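Local coordinates for protein replicative DNA helicase (Helicobacter pylori, PDB 3GXV) that probably unwinds DNA at the replication fork as a hexameric, ATP-driven helicase, with an N-terminal domain studied for its interactions with primase, at residues 49-54 against 65-70. Residues are numbered along the deposited sequence; the frame is centred on the assembly and turned at random.
Sequences FEIALK and NFIRQK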
loop_
_atom_site.group_PDB
_atom_site.type_symbol
_atom_site.label_atom_id
_atom_site.label_comp_id
_atom_site.label_asym_id
_atom_site.label_seq_id
_atom_site.Cartn_x
_atom_site.Cartn_y
_atom_site.Cartn_z
ATOM N N PHE B 49 -6.789 8.146 8.620
ATOM C CA PHE B 49 -6.658 8.934 7.395
ATOM C C PHE B 49 -5.341 9.722 7.407
ATOM O O PHE B 49 -4.686 9.904 6.380
ATOM C CB PHE B 49 -7.836 9.911 7.260
ATOM C CG PHE B 49 -7.956 10.537 5.892
ATOM C CD1 PHE B 49 -8.058 9.734 4.753
ATOM C CD2 PHE B 49 -7.922 11.921 5.737
ATOM C CE1 PHE B 49 -8.122 10.302 3.489
ATOM C CE2 PHE B 49 -7.986 12.500 4.466
ATOM C CZ PHE B 49 -8.082 11.690 3.347
ATOM N N GLU B 50 -4.966 10.175 8.596
ATOM C CA GLU B 50 -3.764 10.963 8.806
ATOM C C GLU B 50 -2.513 10.152 8.494
ATOM O O GLU B 50 -1.664 10.576 7.707
ATOM C CB GLU B 50 -3.743 11.419 10.261
ATOM C CG GLU B 50 -2.889 12.630 10.602
ATOM C CD GLU B 50 -2.929 12.903 12.096
ATOM O OE1 GLU B 50 -2.223 12.195 12.844
ATOM O OE2 GLU B 50 -3.694 13.796 12.529
ATOM N N ILE B 51 -2.400 8.980 9.117
ATOM C CA ILE B 51 -1.246 8.119 8.895
ATOM C C ILE B 51 -1.178 7.707 7.428
ATOM O O ILE B 51 -0.091 7.560 6.863
ATOM C CB ILE B 51 -1.306 6.855 9.783
ATOM C CG1 ILE B 51 -1.215 7.246 11.265
ATOM C CG2 ILE B 51 -0.161 5.922 9.426
ATOM C CD1 ILE B 51 -1.658 6.143 12.232
ATOM N N ALA B 52 -2.341 7.538 6.808
ATOM C CA ALA B 52 -2.396 7.141 5.409
ATOM C C ALA B 52 -1.863 8.267 4.537
ATOM O O ALA B 52 -1.047 8.037 3.647
ATOM C CB ALA B 52 -3.831 6.786 5.009
ATOM N N LEU B 53 -2.325 9.487 4.803
ATOM C CA LEU B 53 -1.876 10.657 4.050
ATOM C C LEU B 53 -0.359 10.733 4.119
ATOM O O LEU B 53 0.299 11.011 3.121
ATOM C CB LEU B 53 -2.475 11.940 4.633
ATOM C CG LEU B 53 -3.997 12.093 4.548
ATOM C CD1 LEU B 53 -4.409 13.402 5.227
ATOM C CD2 LEU B 53 -4.451 12.062 3.090
ATOM N N LYS B 54 0.185 10.484 5.310
ATOM C CA LYS B 54 1.632 10.514 5.517
ATOM C C LYS B 54 2.338 9.390 4.747
ATOM O O LYS B 54 3.368 9.623 4.119
ATOM C CB LYS B 54 1.961 10.420 7.014
ATOM C CG LYS B 54 3.427 10.147 7.314
ATOM C CD LYS B 54 3.827 10.530 8.733
ATOM C CE LYS B 54 2.898 9.961 9.796
ATOM N NZ LYS B 54 1.564 10.630 9.807
ATOM N N ASN B 65 0.157 -3.763 7.578
ATOM C CA ASN B 65 1.537 -3.708 8.072
ATOM C C ASN B 65 2.015 -2.290 8.349
ATOM O O ASN B 65 2.276 -1.935 9.487
ATOM C CB ASN B 65 2.494 -4.398 7.079
ATOM C CG ASN B 65 3.967 -4.099 7.361
ATOM O OD1 ASN B 65 4.372 -3.947 8.509
ATOM N ND2 ASN B 65 4.774 -4.032 6.305
ATOM N N PHE B 66 2.116 -1.469 7.316
ATOM C CA PHE B 66 2.602 -0.114 7.507
ATOM C C PHE B 66 1.735 0.832 8.328
ATOM O O PHE B 66 2.251 1.772 8.939
ATOM C CB PHE B 66 2.915 0.482 6.152
ATOM C CG PHE B 66 4.018 -0.244 5.437
ATOM C CD1 PHE B 66 5.325 -0.173 5.904
ATOM C CD2 PHE B 66 3.742 -1.041 4.330
ATOM C CE1 PHE B 66 6.338 -0.877 5.285
ATOM C CE2 PHE B 66 4.751 -1.749 3.704
ATOM C CZ PHE B 66 6.053 -1.670 4.182
ATOM N N ILE B 67 0.426 0.589 8.364
ATOM C CA ILE B 67 -0.444 1.462 9.136
ATOM C C ILE B 67 -0.081 1.288 10.593
ATOM O O ILE B 67 -0.032 2.252 11.346
ATOM C CB ILE B 67 -1.940 1.119 8.942
ATOM C CG1 ILE B 67 -2.393 1.526 7.544
ATOM C CG2 ILE B 67 -2.772 1.825 9.993
ATOM C CD1 ILE B 67 -2.291 3.013 7.276
ATOM N N ARG B 68 0.202 0.052 10.979
ATOM C CA ARG B 68 0.551 -0.238 12.357
ATOM C C ARG B 68 1.990 0.155 12.663
ATOM O O ARG B 68 2.328 0.440 13.810
ATOM C CB ARG B 68 0.349 -1.716 12.650
ATOM C CG ARG B 68 -1.063 -2.215 12.408
ATOM C CD ARG B 68 -1.359 -3.371 13.346
ATOM N NE ARG B 68 -2.073 -4.474 12.715
ATOM C CZ ARG B 68 -3.223 -4.352 12.066
ATOM N NH1 ARG B 68 -3.802 -3.165 11.950
ATOM N NH2 ARG B 68 -3.807 -5.426 11.548
ATOM N N GLN B 69 2.841 0.153 11.643
ATOM C CA GLN B 69 4.229 0.541 11.838
ATOM C C GLN B 69 4.329 2.059 11.960
ATOM O O GLN B 69 5.115 2.569 12.748
ATOM C CB GLN B 69 5.100 0.070 10.664
ATOM C CG GLN B 69 5.563 -1.375 10.747
ATOM C CD GLN B 69 6.670 -1.688 9.747
ATOM O OE1 GLN B 69 7.689 -1.001 9.705
ATOM N NE2 GLN B 69 6.478 -2.729 8.945
ATOM N N LYS B 70 3.517 2.778 11.190
ATOM C CA LYS B 70 3.549 4.241 11.200
ATOM C C LYS B 70 2.659 4.906 12.257
ATOM O O LYS B 70 2.475 6.123 12.242
ATOM C CB LYS B 70 3.183 4.781 9.814
ATOM C CG LYS B 70 3.791 6.139 9.508
ATOM C CD LYS B 70 5.311 6.035 9.370
ATOM C CE LYS B 70 5.950 7.406 9.334
ATOM N NZ LYS B 70 5.651 8.149 10.588
#
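K70, the first residue to leave helical geometry after helix 64-69, lies across I51 and K54 of helix 43-57 and illustrates how a long aliphatic chain can extend an apolar contact outward to a charged, partly exposed end. Its CB starts against the branch methyl of I51, with K70 CB 3.6 Å from I51 CG2. The next carbon is shared: K70 CG lies 4.0 Å from I51 CG2 and 3.9 Å from K54 CE. With CG anti to the backbone N (chi1 -153°), the lysine bends at chi2 (68°) and again at chi4, which brings its far end to K54. There K70 CE packs 3.8 Å from K54 CD, and K70 NZ ends beside the methylenes, 3.4 Å from K54 CE. The two lysine chains cross at about a right angle; K54 bends at chi3 and chi4, and its NZ lies 4.8 Å from K70 NZ.

Deeper in, I51 CG2 also faces I67, whose CD1 approaches to 4.2 Å, and the carbonyl oxygen of K70 lies near the isoleucine's CG1, CG2 and CD1. The buried pair I51 and I67 continues into the domain interior: I67 reaches F48 and L55 of helix 43-57 and F86 of helix 79-87. I51 also touches M71 in the loop that follows helix 64-69. On that helix, N65 and Q69 hydrogen-bond to Q11 of the second subunit, so this short helix joins helix 43-57 to the dimer partner.

Within the contact, cohesion is therefore van der Waals in character, from isoleucine methyls and lysine methylenes. The proximity of two like charges is probably somewhat unfavourable, an effect that solvent may moderate at these partly exposed residues.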